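Local coordinates for glutathione s-transferase S2 (Nilaparvata lugens, PDB 5H5L), which probably conjugates glutathione to electrophilic substrates as a sigma-class glutathione S-transferase and acts as a glutathione-requiring prostaglandin D synthase, at residues Leu14-Trp20 and Ile154-Ile159; Ser101-Trp105 and Met163-Trp167; Glu84-Asp89 and Ala145-Trp151. One frame throughout, in Å; residues are numbered along the deposited sequence.

Contact 1 (Leu14-Trp20 and Ile154-Ile159). With GSH (glutathione), chain E.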
loop_
_atom_site.group_PDB
_atom_site.type_symbol
_atom_site.label_atom_id
_atom_site.label_comp_id
_atom_site.label_asym_id
_atom_site.label_seq_id
_atom_site.Cartn_x
_atom_site.Cartn_y
_atom_site.Cartn_z
ATOM N N LEU B 14 -4.191 -9.551 9.394
ATOM C CA LEU B 14 -3.591 -9.494 8.065
ATOM C C LEU B 14 -3.121 -10.836 7.529
ATOM O O LEU B 14 -2.736 -10.929 6.353
ATOM C CB LEU B 14 -2.403 -8.524 8.088
ATOM C CG LEU B 14 -2.830 -7.067 8.250
ATOM C CD1 LEU B 14 -1.619 -6.121 8.264
ATOM C CD2 LEU B 14 -3.787 -6.701 7.116
ATOM N N GLY B 15 -3.087 -11.882 8.346
ATOM C CA GLY B 15 -2.805 -13.180 7.778
ATOM C C GLY B 15 -3.960 -13.720 6.958
ATOM O O GLY B 15 -3.752 -14.447 5.990
ATOM N N GLU B 16 -5.198 -13.355 7.319
ATOM C CA GLU B 16 -6.364 -14.029 6.745
ATOM C C GLU B 16 -6.516 -13.803 5.254
ATOM O O GLU B 16 -6.839 -14.771 4.540
ATOM C CB GLU B 16 -7.631 -13.565 7.481
ATOM C CG GLU B 16 -8.822 -14.518 7.360
ATOM C CD GLU B 16 -8.593 -15.852 8.065
ATOM O OE1 GLU B 16 -7.635 -15.922 8.869
ATOM O OE2 GLU B 16 -9.361 -16.818 7.811
ATOM N N PRO B 17 -6.284 -12.610 4.714
ATOM C CA PRO B 17 -6.334 -12.480 3.262
ATOM C C PRO B 17 -5.414 -13.448 2.560
ATOM O O PRO B 17 -5.783 -13.995 1.515
ATOM C CB PRO B 17 -5.950 -11.015 3.024
ATOM C CG PRO B 17 -5.540 -10.480 4.280
ATOM C CD PRO B 17 -6.048 -11.315 5.373
ATOM N N ILE B 18 -4.234 -13.721 3.122
ATOM C CA ILE B 18 -3.336 -14.661 2.464
ATOM C C ILE B 18 -3.855 -16.089 2.613
ATOM O O ILE B 18 -3.846 -16.875 1.656
ATOM C CB ILE B 18 -1.915 -14.503 3.032
ATOM C CG1 ILE B 18 -1.374 -13.092 2.751
ATOM C CG2 ILE B 18 -0.984 -15.529 2.404
ATOM C CD1 ILE B 18 -0.206 -12.696 3.589
ATOM N N ARG B 19 -4.349 -16.441 3.804
ATOM C CA ARG B 19 -4.949 -17.765 3.975
ATOM C C ARG B 19 -6.121 -17.971 3.022
ATOM O O ARG B 19 -6.255 -19.040 2.404
ATOM C CB ARG B 19 -5.396 -17.956 5.429
ATOM C CG ARG B 19 -4.275 -17.928 6.475
ATOM C CD ARG B 19 -4.830 -17.784 7.894
ATOM N NE ARG B 19 -3.812 -17.679 8.939
ATOM C CZ ARG B 19 -3.853 -16.825 9.951
ATOM N NH1 ARG B 19 -4.857 -15.961 10.075
ATOM N NH2 ARG B 19 -2.873 -16.811 10.844
ATOM N N TRP B 20 -6.992 -16.962 2.884
ATOM C CA TRP B 20 -8.113 -17.115 1.965
ATOM C C TRP B 20 -7.637 -17.261 0.536
ATOM O O TRP B 20 -8.189 -18.058 -0.222
ATOM C CB TRP B 20 -9.094 -15.933 2.045
ATOM C CG TRP B 20 -9.925 -15.885 3.303
ATOM C CD1 TRP B 20 -9.671 -16.529 4.471
ATOM C CD2 TRP B 20 -11.146 -15.143 3.512
ATOM N NE1 TRP B 20 -10.648 -16.235 5.400
ATOM C CE2 TRP B 20 -11.557 -15.385 4.832
ATOM C CE3 TRP B 20 -11.911 -14.288 2.716
ATOM C CZ2 TRP B 20 -12.687 -14.818 5.373
ATOM C CZ3 TRP B 20 -13.046 -13.724 3.259
ATOM C CH2 TRP B 20 -13.432 -14.008 4.567
ATOM N N ILE B 154 -11.414 -10.289 -1.941
ATOM C CA ILE B 154 -11.046 -11.233 -0.907
ATOM C C ILE B 154 -10.264 -10.555 0.199
ATOM O O ILE B 154 -10.503 -10.806 1.375
ATOM C CB ILE B 154 -10.300 -12.389 -1.584
ATOM C CG1 ILE B 154 -11.334 -13.164 -2.432
ATOM C CG2 ILE B 154 -9.668 -13.309 -0.566
ATOM C CD1 ILE B 154 -10.744 -14.198 -3.351
ATOM N N TYR B 155 -9.348 -9.661 -0.154
ATOM C CA TYR B 155 -8.612 -8.919 0.857
ATOM C C TYR B 155 -9.561 -8.062 1.689
ATOM O O TYR B 155 -9.504 -8.062 2.919
ATOM C CB TYR B 155 -7.556 -8.072 0.138
ATOM C CG TYR B 155 -6.544 -7.381 1.007
ATOM C CD1 TYR B 155 -5.302 -7.964 1.248
ATOM C CD2 TYR B 155 -6.793 -6.116 1.533
ATOM C CE1 TYR B 155 -4.340 -7.318 2.008
ATOM C CE2 TYR B 155 -5.844 -5.475 2.301
ATOM C CZ TYR B 155 -4.613 -6.095 2.529
ATOM O OH TYR B 155 -3.675 -5.457 3.295
ATOM N N PHE B 156 -10.451 -7.342 1.014
ATOM C CA PHE B 156 -11.391 -6.419 1.658
ATOM C C PHE B 156 -12.290 -7.154 2.663
ATOM O O PHE B 156 -12.371 -6.781 3.847
ATOM C CB PHE B 156 -12.172 -5.754 0.521
ATOM C CG PHE B 156 -13.236 -4.763 0.923
ATOM C CD1 PHE B 156 -12.927 -3.594 1.588
ATOM C CD2 PHE B 156 -14.537 -4.950 0.504
ATOM C CE1 PHE B 156 -13.944 -2.658 1.894
ATOM C CE2 PHE B 156 -15.512 -4.026 0.792
ATOM C CZ PHE B 156 -15.220 -2.898 1.479
ATOM N N ILE B 157 -12.934 -8.225 2.217
ATOM C CA ILE B 157 -13.896 -8.966 3.054
ATOM C C ILE B 157 -13.207 -9.701 4.192
ATOM O O ILE B 157 -13.704 -9.723 5.325
ATOM C CB ILE B 157 -14.721 -9.935 2.175
ATOM C CG1 ILE B 157 -15.570 -9.190 1.166
ATOM C CG2 ILE B 157 -15.670 -10.760 3.037
ATOM C CD1 ILE B 157 -16.393 -8.070 1.784
ATOM N N SER B 158 -12.033 -10.291 3.940
ATOM C CA SER B 158 -11.362 -11.000 5.024
ATOM C C SER B 158 -11.006 -10.047 6.147
ATOM O O SER B 158 -11.140 -10.394 7.325
ATOM C CB SER B 158 -10.117 -11.729 4.501
ATOM O OG SER B 158 -9.130 -10.789 4.131
ATOM N N ILE B 159 -10.583 -8.816 5.809
ATOM C CA ILE B 159 -10.225 -7.857 6.840
ATOM C C ILE B 159 -11.474 -7.235 7.470
ATOM O O ILE B 159 -11.511 -7.013 8.682
ATOM C CB ILE B 159 -9.254 -6.811 6.251
ATOM C CG1 ILE B 159 -7.903 -7.512 5.974
ATOM C CG2 ILE B 159 -9.066 -5.639 7.174
ATOM C CD1 ILE B 159 -6.879 -6.685 5.276
HETATM N N1 GSH E . 2.089 -3.255 5.705
HETATM C CA1 GSH E . 2.227 -4.508 6.438
HETATM C C1 GSH E . 1.341 -5.574 5.772
HETATM O O11 GSH E . 0.283 -5.215 5.160
HETATM O O12 GSH E . 1.642 -6.804 5.831
HETATM C CB1 GSH E . 1.710 -4.315 7.890
HETATM C CG1 GSH E . 2.101 -5.552 8.683
HETATM C CD1 GSH E . 1.744 -5.332 10.188
HETATM O OE1 GSH E . 1.331 -4.295 10.584
HETATM N N2 GSH E . 1.936 -6.454 11.111
HETATM C CA2 GSH E . 1.585 -6.273 12.515
HETATM C C2 GSH E . 2.765 -6.690 13.374
HETATM O O2 GSH E . 3.586 -7.425 12.937
HETATM C CB2 GSH E . 0.429 -7.201 12.814
HETATM S SG2 GSH E . -0.974 -6.830 11.766
HETATM N N3 GSH E . 2.831 -6.212 14.745
HETATM C CA3 GSH E . 3.932 -6.636 15.605
HETATM C C3 GSH E . 4.963 -5.530 15.722
HETATM O O31 GSH E . 4.840 -4.462 15.081
HETATM O O32 GSH E . 5.929 -5.721 16.478
#

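Contact 2 (Ser101-Trp105 and Met163-Trp167)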
loop_
_atom_site.group_PDB
_atom_site.type_symbol
_atom_site.label_atom_id
_atom_site.label_comp_id
_atom_site.label_asym_id
_atom_site.label_seq_id
_atom_site.Cartn_x
_atom_site.Cartn_y
_atom_site.Cartn_z
ATOM N N SER B 101 -6.722 4.143 10.213
ATOM C CA SER B 101 -7.501 4.695 11.315
ATOM C C SER B 101 -7.783 3.635 12.365
ATOM O O SER B 101 -7.717 3.896 13.574
ATOM C CB SER B 101 -8.801 5.296 10.782
ATOM O OG SER B 101 -8.631 6.679 10.617
ATOM N N ILE B 102 -8.129 2.442 11.936
ATOM C CA ILE B 102 -8.335 1.376 12.898
ATOM C C ILE B 102 -7.059 1.090 13.666
ATOM O O ILE B 102 -7.108 0.760 14.857
ATOM C CB ILE B 102 -8.879 0.117 12.207
ATOM C CG1 ILE B 102 -10.180 0.447 11.496
ATOM C CG2 ILE B 102 -9.115 -0.989 13.236
ATOM C CD1 ILE B 102 -10.681 -0.678 10.648
ATOM N N SER B 103 -5.897 1.197 13.008
ATOM C CA SER B 103 -4.638 0.888 13.683
ATOM C C SER B 103 -4.330 1.934 14.750
ATOM O O SER B 103 -3.920 1.590 15.860
ATOM C CB SER B 103 -3.495 0.795 12.664
ATOM O OG SER B 103 -3.734 -0.234 11.714
ATOM N N LYS B 104 -4.522 3.211 14.425
ATOM C CA LYS B 104 -4.364 4.279 15.410
ATOM C C LYS B 104 -5.204 3.990 16.656
ATOM O O LYS B 104 -4.709 4.051 17.789
ATOM C CB LYS B 104 -4.751 5.616 14.771
ATOM C CG LYS B 104 -4.963 6.816 15.717
ATOM C CD LYS B 104 -3.728 7.686 15.867
ATOM C CE LYS B 104 -3.876 8.677 17.023
ATOM N NZ LYS B 104 -2.623 9.401 17.314
ATOM N N TRP B 105 -6.480 3.659 16.460
ATOM C CA TRP B 105 -7.347 3.360 17.586
ATOM C C TRP B 105 -6.862 2.133 18.346
ATOM O O TRP B 105 -6.913 2.101 19.579
ATOM C CB TRP B 105 -8.770 3.154 17.090
ATOM C CG TRP B 105 -9.651 2.535 18.125
ATOM C CD1 TRP B 105 -10.282 3.178 19.159
ATOM C CD2 TRP B 105 -10.004 1.153 18.237
ATOM N NE1 TRP B 105 -10.988 2.277 19.911
ATOM C CE2 TRP B 105 -10.842 1.029 19.367
ATOM C CE3 TRP B 105 -9.693 0.008 17.499
ATOM C CZ2 TRP B 105 -11.366 -0.191 19.776
ATOM C CZ3 TRP B 105 -10.215 -1.202 17.905
ATOM C CH2 TRP B 105 -11.045 -1.294 19.033
ATOM N N MET B 163 -13.107 -6.793 11.523
ATOM C CA MET B 163 -13.763 -5.671 12.180
ATOM C C MET B 163 -15.088 -6.086 12.796
ATOM O O MET B 163 -15.477 -5.578 13.849
ATOM C CB MET B 163 -14.015 -4.548 11.192
ATOM C CG MET B 163 -12.769 -3.842 10.702
ATOM S SD MET B 163 -13.202 -2.524 9.559
ATOM C CE MET B 163 -14.407 -1.589 10.491
ATOM N N THR B 164 -15.827 -6.961 12.121
ATOM C CA THR B 164 -17.089 -7.422 12.666
ATOM C C THR B 164 -16.902 -8.106 14.018
ATOM O O THR B 164 -17.845 -8.149 14.809
ATOM C CB THR B 164 -17.777 -8.340 11.656
ATOM O OG1 THR B 164 -18.028 -7.600 10.457
ATOM C CG2 THR B 164 -19.104 -8.793 12.153
ATOM N N THR B 165 -15.701 -8.583 14.344
ATOM C CA THR B 165 -15.513 -9.174 15.667
ATOM C C THR B 165 -15.472 -8.127 16.773
ATOM O O THR B 165 -15.686 -8.478 17.939
ATOM C CB THR B 165 -14.242 -10.018 15.709
ATOM O OG1 THR B 165 -13.092 -9.172 15.634
ATOM C CG2 THR B 165 -14.230 -11.046 14.564
ATOM N N ILE B 166 -15.219 -6.865 16.434
ATOM C CA ILE B 166 -15.259 -5.738 17.379
ATOM C C ILE B 166 -16.583 -4.971 17.299
ATOM O O ILE B 166 -17.233 -4.719 18.314
ATOM C CB ILE B 166 -14.071 -4.787 17.122
ATOM C CG1 ILE B 166 -12.744 -5.534 17.251
ATOM C CG2 ILE B 166 -14.154 -3.564 18.061
ATOM C CD1 ILE B 166 -12.445 -6.010 18.657
ATOM N N TRP B 167 -16.973 -4.553 16.104
ATOM C CA TRP B 167 -18.205 -3.803 15.887
ATOM C C TRP B 167 -19.095 -4.698 15.021
ATOM O O TRP B 167 -18.987 -4.717 13.796
ATOM C CB TRP B 167 -17.893 -2.443 15.238
ATOM C CG TRP B 167 -16.894 -1.631 16.018
ATOM C CD1 TRP B 167 -17.139 -0.904 17.152
ATOM C CD2 TRP B 167 -15.502 -1.426 15.711
ATOM N NE1 TRP B 167 -15.992 -0.281 17.574
ATOM C CE2 TRP B 167 -14.972 -0.583 16.713
ATOM C CE3 TRP B 167 -14.655 -1.872 14.690
ATOM C CZ2 TRP B 167 -13.632 -0.182 16.730
ATOM C CZ3 TRP B 167 -13.323 -1.476 14.703
ATOM C CH2 TRP B 167 -12.824 -0.635 15.723
#

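Contact 3 (Glu84-Asp89 and Ala145-Trp151)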
loop_
_atom_site.group_PDB
_atom_site.type_symbol
_atom_site.label_atom_id
_atom_site.label_comp_id
_atom_site.label_asym_id
_atom_site.label_seq_id
_atom_site.Cartn_x
_atom_site.Cartn_y
_atom_site.Cartn_z
ATOM N N GLU B 84 -7.465 -2.425 -15.671
ATOM C CA GLU B 84 -8.259 -3.229 -14.754
ATOM C C GLU B 84 -7.500 -3.487 -13.456
ATOM O O GLU B 84 -8.090 -3.419 -12.369
ATOM C CB GLU B 84 -8.683 -4.543 -15.420
ATOM C CG GLU B 84 -9.791 -4.337 -16.404
ATOM C CD GLU B 84 -10.478 -5.619 -16.785
ATOM O OE1 GLU B 84 -10.018 -6.709 -16.372
ATOM O OE2 GLU B 84 -11.499 -5.505 -17.490
ATOM N N ASP B 85 -6.186 -3.749 -13.534
ATOM C CA ASP B 85 -5.418 -3.877 -12.292
ATOM C C ASP B 85 -5.375 -2.564 -11.519
ATOM O O ASP B 85 -5.388 -2.565 -10.285
ATOM C CB ASP B 85 -3.992 -4.359 -12.571
ATOM C CG ASP B 85 -3.923 -5.862 -12.776
ATOM O OD1 ASP B 85 -4.610 -6.609 -12.044
ATOM O OD2 ASP B 85 -3.182 -6.298 -13.668
ATOM N N LEU B 86 -5.283 -1.432 -12.221
ATOM C CA LEU B 86 -5.328 -0.148 -11.530
ATOM C C LEU B 86 -6.634 -0.000 -10.752
ATOM O O LEU B 86 -6.646 0.505 -9.630
ATOM C CB LEU B 86 -5.180 1.003 -12.506
ATOM C CG LEU B 86 -5.186 2.421 -11.940
ATOM C CD1 LEU B 86 -4.076 2.643 -10.918
ATOM C CD2 LEU B 86 -5.066 3.440 -13.090
ATOM N N MET B 87 -7.740 -0.435 -11.333
ATOM C CA MET B 87 -9.024 -0.318 -10.660
ATOM C C MET B 87 -9.090 -1.163 -9.397
ATOM O O MET B 87 -9.753 -0.780 -8.425
ATOM C CB MET B 87 -10.141 -0.698 -11.629
ATOM C CG MET B 87 -10.254 0.247 -12.840
ATOM S SD MET B 87 -10.668 1.938 -12.414
ATOM C CE MET B 87 -9.048 2.709 -12.374
ATOM N N ILE B 88 -8.394 -2.280 -9.368
ATOM C CA ILE B 88 -8.313 -3.087 -8.154
ATOM C C ILE B 88 -7.381 -2.425 -7.137
ATOM O O ILE B 88 -7.733 -2.250 -5.965
ATOM C CB ILE B 88 -7.808 -4.501 -8.488
ATOM C CG1 ILE B 88 -8.743 -5.273 -9.438
ATOM C CG2 ILE B 88 -7.636 -5.309 -7.205
ATOM C CD1 ILE B 88 -8.013 -6.504 -10.053
ATOM N N ASP B 89 -6.158 -2.088 -7.585
ATOM C CA ASP B 89 -5.095 -1.561 -6.727
ATOM C C ASP B 89 -5.519 -0.280 -6.038
ATOM O O ASP B 89 -5.258 -0.106 -4.840
ATOM C CB ASP B 89 -3.823 -1.294 -7.549
ATOM C CG ASP B 89 -3.123 -2.563 -8.022
ATOM O OD1 ASP B 89 -3.482 -3.682 -7.605
ATOM O OD2 ASP B 89 -2.218 -2.425 -8.868
ATOM N N ALA B 145 -14.164 -3.922 -8.098
ATOM C CA ALA B 145 -13.557 -3.411 -9.309
ATOM C C ALA B 145 -13.968 -4.229 -10.519
ATOM O O ALA B 145 -14.090 -5.454 -10.431
ATOM C CB ALA B 145 -12.038 -3.428 -9.198
ATOM N N ASN B 146 -14.169 -3.530 -11.646
ATOM C CA ASN B 146 -14.272 -4.128 -12.981
ATOM C C ASN B 146 -15.479 -5.062 -13.135
ATOM O O ASN B 146 -15.519 -5.899 -14.045
ATOM C CB ASN B 146 -13.002 -4.897 -13.346
ATOM C CG ASN B 146 -11.736 -4.066 -13.206
ATOM O OD1 ASN B 146 -11.632 -2.961 -13.742
ATOM N ND2 ASN B 146 -10.750 -4.622 -12.512
ATOM N N GLY B 147 -16.470 -4.971 -12.262
ATOM C CA GLY B 147 -17.614 -5.849 -12.384
ATOM C C GLY B 147 -17.303 -7.320 -12.270
ATOM O O GLY B 147 -18.075 -8.136 -12.757
ATOM N N LYS B 148 -16.193 -7.698 -11.637
ATOM C CA LYS B 148 -15.899 -9.119 -11.473
ATOM C C LYS B 148 -15.041 -9.339 -10.232
ATOM O O LYS B 148 -14.364 -8.426 -9.745
ATOM C CB LYS B 148 -15.205 -9.715 -12.715
ATOM C CG LYS B 148 -13.891 -9.055 -13.113
ATOM C CD LYS B 148 -13.367 -9.529 -14.500
ATOM C CE LYS B 148 -12.074 -8.819 -14.867
ATOM N NZ LYS B 148 -11.533 -9.021 -16.245
ATOM N N LEU B 149 -15.094 -10.575 -9.733
ATOM C CA LEU B 149 -14.369 -10.967 -8.529
ATOM C C LEU B 149 -12.866 -10.728 -8.689
ATOM O O LEU B 149 -12.268 -11.095 -9.705
ATOM C CB LEU B 149 -14.615 -12.440 -8.223
ATOM C CG LEU B 149 -13.991 -12.938 -6.908
ATOM C CD1 LEU B 149 -14.772 -12.422 -5.713
ATOM C CD2 LEU B 149 -13.929 -14.425 -6.858
ATOM N N SER B 150 -12.256 -10.119 -7.681
ATOM C CA SER B 150 -10.821 -9.902 -7.683
ATOM C C SER B 150 -10.212 -10.303 -6.346
ATOM O O SER B 150 -10.916 -10.534 -5.360
ATOM C CB SER B 150 -10.487 -8.437 -7.998
ATOM O OG SER B 150 -10.795 -7.554 -6.925
ATOM N N TRP B 151 -8.861 -10.377 -6.320
ATOM C CA TRP B 151 -8.154 -10.550 -5.053
ATOM C C TRP B 151 -8.482 -9.405 -4.117
ATOM O O TRP B 151 -8.477 -9.570 -2.896
ATOM C CB TRP B 151 -6.619 -10.642 -5.288
ATOM C CG TRP B 151 -6.017 -9.353 -5.768
ATOM C CD1 TRP B 151 -5.838 -8.965 -7.075
ATOM C CD2 TRP B 151 -5.524 -8.283 -4.965
ATOM N NE1 TRP B 151 -5.261 -7.733 -7.127
ATOM C CE2 TRP B 151 -5.061 -7.292 -5.843
ATOM C CE3 TRP B 151 -5.437 -8.060 -3.580
ATOM C CZ2 TRP B 151 -4.520 -6.108 -5.400
ATOM C CZ3 TRP B 151 -4.904 -6.882 -3.134
ATOM C CH2 TRP B 151 -4.460 -5.905 -4.031
HETATM O O HOH W 1 -4.186 -6.077 -9.283
#

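Contact 1 (Leu14-Trp20 and Ile154-Ile159)
Trp20, Pro17 and Ser158 bury the most surface where the first helix of the glutathione-binding, thioredoxin-like domain crosses helix 151-164 of the helical domain. The short axes approach to 8.4 Å at 128°, and the backbones close to 4.9 Å between Pro17 CA and Tyr155 CA. Trp20 lays one face of its indole over Ser158: Ser158 CB sits 3.6 Å from the centroid of the six-membered ring, 11° off its normal, a CH-pi contact. Ile157 CG2 meets the same ring at its edge, 4.0 Å from Trp20 CZ3, and Ile154 CG2 lies 3.7 Å from Trp20 CB. Trp20 NE1 donates a hydrogen bond to Glu16 OE2 at 2.8 Å; Glu16 also pairs with Arg19 and, beyond the segments, with Trp193 and Arg197. Pro17 fits between two side chains of the partner helix, its CB 3.6 Å from Tyr155 CD1 and its CG 4.1 Å from Ile159 CD1. Pro17 CD reaches within 3.4 Å of Ser158 OG, which turns back to carbonyls of its own helix. Nearer the active site, Leu14 CD2 touches Ile159 CD1 at 3.6 Å, while Leu14 CD1 lies 3.6 Å from the glutathione sulfur SG2. Tyr155 OH is hydrogen-bonded to Ser64, a glutathione ligand, and to Arg99. The two domains therefore meet here through apolar packing and a CH-pi contact, without direct hydrogen bonds between the segments; the polar groups are satisfied by other partners, and one end of the interface forms part of the wall of the glutathione pocket.

Contact 2 (Ser101-Trp105 and Met163-Trp167)
The backbones stay well apart here: the nearest CA atoms, those of Ile102 and Met163, are 8.9 Å from each other. Residues 101-105 are regular helix near the C-terminal end of helix 82-106, with Trp105 N hydrogen-bonded to Ser101 O at 3.1 Å. Across from them the chain leaves helix 151-164 by Trp167. Met163 O accepts hydrogen bonds from both Ile166 N and Trp167 N at 2.9 Å, and Trp167, with phi/psi of -116/94°, already has an extended backbone. Side chains fill the gap. Ile102 and Trp105, one turn apart, both direct their CA-to-CB bonds toward the other segment, as do Ile166 and Trp167. Ile102 CD1 meets the sulfur of Met163, with SD 3.3 Å away. Trp105 and Trp167 form an oblique aromatic pair, their six-membered ring centroids 4.8 Å apart and planes at 51°; Trp167 CH2 lies over one face of Trp105, 3.4 Å from Trp105 CZ3. Ile166 CG2 adds a looser contact, 4.0 Å from Trp105 CH2. The interaction is apolar throughout. Helix 111-139 completes the surroundings: Trp167 packs on Leu121 and Leu122 and is hydrogen-bonded through NE1 to Glu118, while Trp105 makes a cation-pi contact with Lys114. The tryptophan pair thus joins the end regions of helices 82-106 and 151-164 beside helix 111-139, with the side chain of Ile102 about 10 Å from a bound glutathione. Such packing belongs to the all-helical C-terminal domain of the glutathione S-transferase fold, in which long helices form a bundle beside the thioredoxin-like domain.

Contact 3 (Glu84-Asp89 and Ala145-Trp151)
A loop packs on a helix within the helical domain: residues 145-151, just ahead of helix 151-164, rest against the first turns of helix 82-106. A type I' turn from Ala145 to Lys148 presents Asn146, whose ND2 donates to Glu84 O at 2.9 Å, and Lys148, whose NZ forms a salt bridge of 2.8 Å with Glu84 OE1; Ser80 N shares that carboxylate oxygen. One turn on, Ile88 packs against the loop, with CG1 3.8 Å from Ala145 CB, CD1 3.8 Å from Ser150 CB and CG2 3.5 Å from Trp151 CE2. A bridging water accepts from Trp151 NE1 at 2.9 Å and donates to Asp85 OD1 at 2.8 Å and Asp89 OD1 at 3.0 Å. Ser150 is the N-cap of helix 151-164, and Asp153 is hydrogen-bonded back to its amide, the capping box familiar from the GST superfamily. Trp151 packs against helix 64-75, and Asp89 bridges to Arg69 of its own chain and Arg69 of the second subunit.

Along the chain the segments run 14-20, 84-89, 101-105, 145-151, 154-159 and 163-167, so contact 1 spans contact 3, while contact 2 crosses both. Contact 1 lies close to the centre of the chain and joins the two domains. The other two belong to the helical domain and lie on opposite sides of that centre, 25 Å apart between centres, with nearest atoms about 15 Å apart; their centres are 15 and 16 Å from that of contact 1. Contacts 2 and 3 share helix 82-106, whose two end regions they pack, and contacts 1 and 2 share helix 151-164, which starts at contact 3. Helix 151-164 thus leads from the subunit-facing contact 3 to the domain interface.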